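Long-range contact in DUF327 domain-containing protein (Thermotoga maritima MSB8, PDB 2P61), which is of unknown function but belongs to the DUF327 family and folds into a bundle of four helices: residues A[55-60]-A[84-89]. Sequence-based numbering, arbitrary orientation.
Sequences EAVEEV and KEFLKL
The carbonyl oxygen of Ala56 is held within its own helix. Val60 N donates to Ala56 O at 3.1 Å, and Glu59 N adds a weak second bond. Ala56 and Val60 stand about one turn apart, and both direct CB at 84-89. No hydrogen bond crosses between 55-60 and 84-89; apolar side chains make the contact. Phe86 gives the largest share of the buried area. Its CG is anti to the backbone N (chi1 177°), which lays the ring alongside Val57. Val57 CG2 lies 3.4 Å from Phe86 CE1, at an oblique approach to the ring. Ala56 CB sits at the ring edge, 4.3 Å from Phe86 CD1. Val60 CG2 touches the root of the side chain, Phe86 CB, at 3.7 Å. The two segments belong to an antiparallel helical hairpin, 37-69 followed by 73-95, in a bundle of four helices. The axes of 55-60 and 84-89 approach to 9.0 Å at 153°; the small Ala56 side chain faces the partner helix here. Helix 138-153 covers one flank, where Ile149 touches both Val60 and Phe86. About one turn beyond Phe86, Leu89 CD1 packs on Ala56 CB at 3.8 Å. Glu85 also starts toward 55-60, but its carboxylate leads away, where OE2 forms a salt bridge with Lys88 NZ that includes a weak hydrogen bond.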
loop_
_atom_site.group_PDB
_atom_site.type_symbol
_atom_site.label_atom_id
_atom_site.label_comp_id
_atom_site.label_asym_id
_atom_site.label_seq_id
_atom_site.Cartn_x
_atom_site.Cartn_y
_atom_site.Cartn_z
ATOM N N GLU A 55 9.596 1.569 -5.232
ATOM C CA GLU A 55 9.437 0.139 -5.513
ATOM C C GLU A 55 8.295 -0.495 -4.740
ATOM O O GLU A 55 7.786 -1.500 -5.149
ATOM C CB GLU A 55 10.722 -0.637 -5.172
ATOM C CG GLU A 55 11.833 -0.592 -6.223
ATOM C CD GLU A 55 13.231 -1.086 -5.700
ATOM O OE1 GLU A 55 13.301 -2.013 -4.815
ATOM O OE2 GLU A 55 14.258 -0.504 -6.173
ATOM N N ALA A 56 7.910 0.029 -3.596
ATOM C CA ALA A 56 6.958 -0.685 -2.786
ATOM C C ALA A 56 5.648 -0.257 -3.359
ATOM O O ALA A 56 4.680 -1.022 -3.324
ATOM C CB ALA A 56 7.056 -0.278 -1.333
ATOM N N VAL A 57 5.601 0.975 -3.874
ATOM C CA VAL A 57 4.378 1.456 -4.488
ATOM C C VAL A 57 4.098 0.605 -5.700
ATOM O O VAL A 57 2.980 0.170 -5.870
ATOM C CB VAL A 57 4.421 2.916 -4.925
ATOM C CG1 VAL A 57 3.352 3.118 -5.952
ATOM C CG2 VAL A 57 4.078 3.791 -3.765
ATOM N N GLU A 58 5.127 0.317 -6.497
ATOM C CA GLU A 58 4.944 -0.440 -7.705
ATOM C C GLU A 58 4.431 -1.794 -7.394
ATOM O O GLU A 58 3.527 -2.238 -8.112
ATOM C CB GLU A 58 6.182 -0.498 -8.521
ATOM C CG GLU A 58 6.445 0.872 -9.110
ATOM C CD GLU A 58 7.871 1.049 -9.643
ATOM O OE1 GLU A 58 8.729 0.102 -9.534
ATOM O OE2 GLU A 58 8.120 2.161 -10.178
ATOM N N GLU A 59 4.920 -2.423 -6.306
ATOM C CA GLU A 59 4.547 -3.802 -6.020
ATOM C C GLU A 59 3.110 -3.813 -5.551
ATOM O O GLU A 59 2.401 -4.772 -5.824
ATOM C CB GLU A 59 5.536 -4.554 -5.076
ATOM C CG GLU A 59 5.331 -6.134 -4.863
ATOM C CD GLU A 59 5.336 -6.990 -6.195
ATOM O OE1 GLU A 59 4.869 -8.179 -6.135
ATOM O OE2 GLU A 59 5.790 -6.525 -7.317
ATOM N N VAL A 60 2.658 -2.762 -4.880
ATOM C CA VAL A 60 1.216 -2.637 -4.536
ATOM C C VAL A 60 0.282 -2.596 -5.804
ATOM O O VAL A 60 -0.798 -3.247 -5.793
ATOM C CB VAL A 60 0.895 -1.365 -3.780
ATOM C CG1 VAL A 60 -0.565 -1.306 -3.556
ATOM C CG2 VAL A 60 1.684 -1.287 -2.383
ATOM N N LYS A 84 1.285 -4.112 3.260
ATOM C CA LYS A 84 2.024 -4.155 4.534
ATOM C C LYS A 84 3.380 -3.470 4.431
ATOM O O LYS A 84 3.703 -2.522 5.169
ATOM C CB LYS A 84 2.264 -5.597 5.005
ATOM C CG LYS A 84 1.260 -6.187 6.043
ATOM C CD LYS A 84 1.999 -6.907 7.236
ATOM C CE LYS A 84 1.984 -8.470 7.056
ATOM N NZ LYS A 84 1.375 -9.317 8.197
ATOM N N GLU A 85 4.182 -3.939 3.492
ATOM C CA GLU A 85 5.448 -3.364 3.297
ATOM C C GLU A 85 5.250 -1.908 2.930
ATOM O O GLU A 85 5.914 -1.037 3.529
ATOM C CB GLU A 85 6.186 -4.125 2.247
ATOM C CG GLU A 85 7.365 -5.000 2.764
ATOM C CD GLU A 85 6.928 -6.095 3.737
ATOM O OE1 GLU A 85 6.282 -7.085 3.281
ATOM O OE2 GLU A 85 7.221 -5.954 4.957
ATOM N N PHE A 86 4.310 -1.563 2.019
ATOM C CA PHE A 86 4.169 -0.109 1.765
ATOM C C PHE A 86 3.960 0.689 3.092
ATOM O O PHE A 86 4.627 1.686 3.317
ATOM C CB PHE A 86 3.191 0.264 0.630
ATOM C CG PHE A 86 3.044 1.723 0.463
ATOM C CD1 PHE A 86 3.928 2.422 -0.304
ATOM C CD2 PHE A 86 2.081 2.415 1.145
ATOM C CE1 PHE A 86 3.879 3.795 -0.398
ATOM C CE2 PHE A 86 2.005 3.794 1.041
ATOM C CZ PHE A 86 2.927 4.463 0.285
ATOM N N LEU A 87 3.110 0.227 3.989
ATOM C CA LEU A 87 2.739 1.052 5.209
ATOM C C LEU A 87 3.901 1.285 6.286
ATOM O O LEU A 87 3.896 2.285 7.017
ATOM C CB LEU A 87 1.417 0.546 5.873
ATOM C CG LEU A 87 0.174 0.615 4.981
ATOM C CD1 LEU A 87 -1.117 0.118 5.533
ATOM C CD2 LEU A 87 -0.112 2.089 4.521
ATOM N N LYS A 88 4.852 0.340 6.365
ATOM C CA LYS A 88 6.080 0.471 7.157
ATOM C C LYS A 88 6.919 1.624 6.598
ATOM O O LYS A 88 7.255 2.575 7.302
ATOM C CB LYS A 88 6.875 -0.859 7.115
ATOM C CG LYS A 88 6.229 -1.925 8.023
ATOM C CD LYS A 88 6.952 -3.318 8.052
ATOM C CE LYS A 88 5.945 -4.408 8.668
ATOM N NZ LYS A 88 6.329 -5.890 8.319
ATOM N N LEU A 89 7.243 1.567 5.319
ATOM C CA LEU A 89 8.107 2.571 4.787
ATOM C C LEU A 89 7.556 3.966 4.948
ATOM O O LEU A 89 8.251 4.779 5.486
ATOM C CB LEU A 89 8.491 2.262 3.360
ATOM C CG LEU A 89 9.420 1.063 3.213
ATOM C CD1 LEU A 89 8.993 0.224 1.947
ATOM C CD2 LEU A 89 10.840 1.592 3.113
#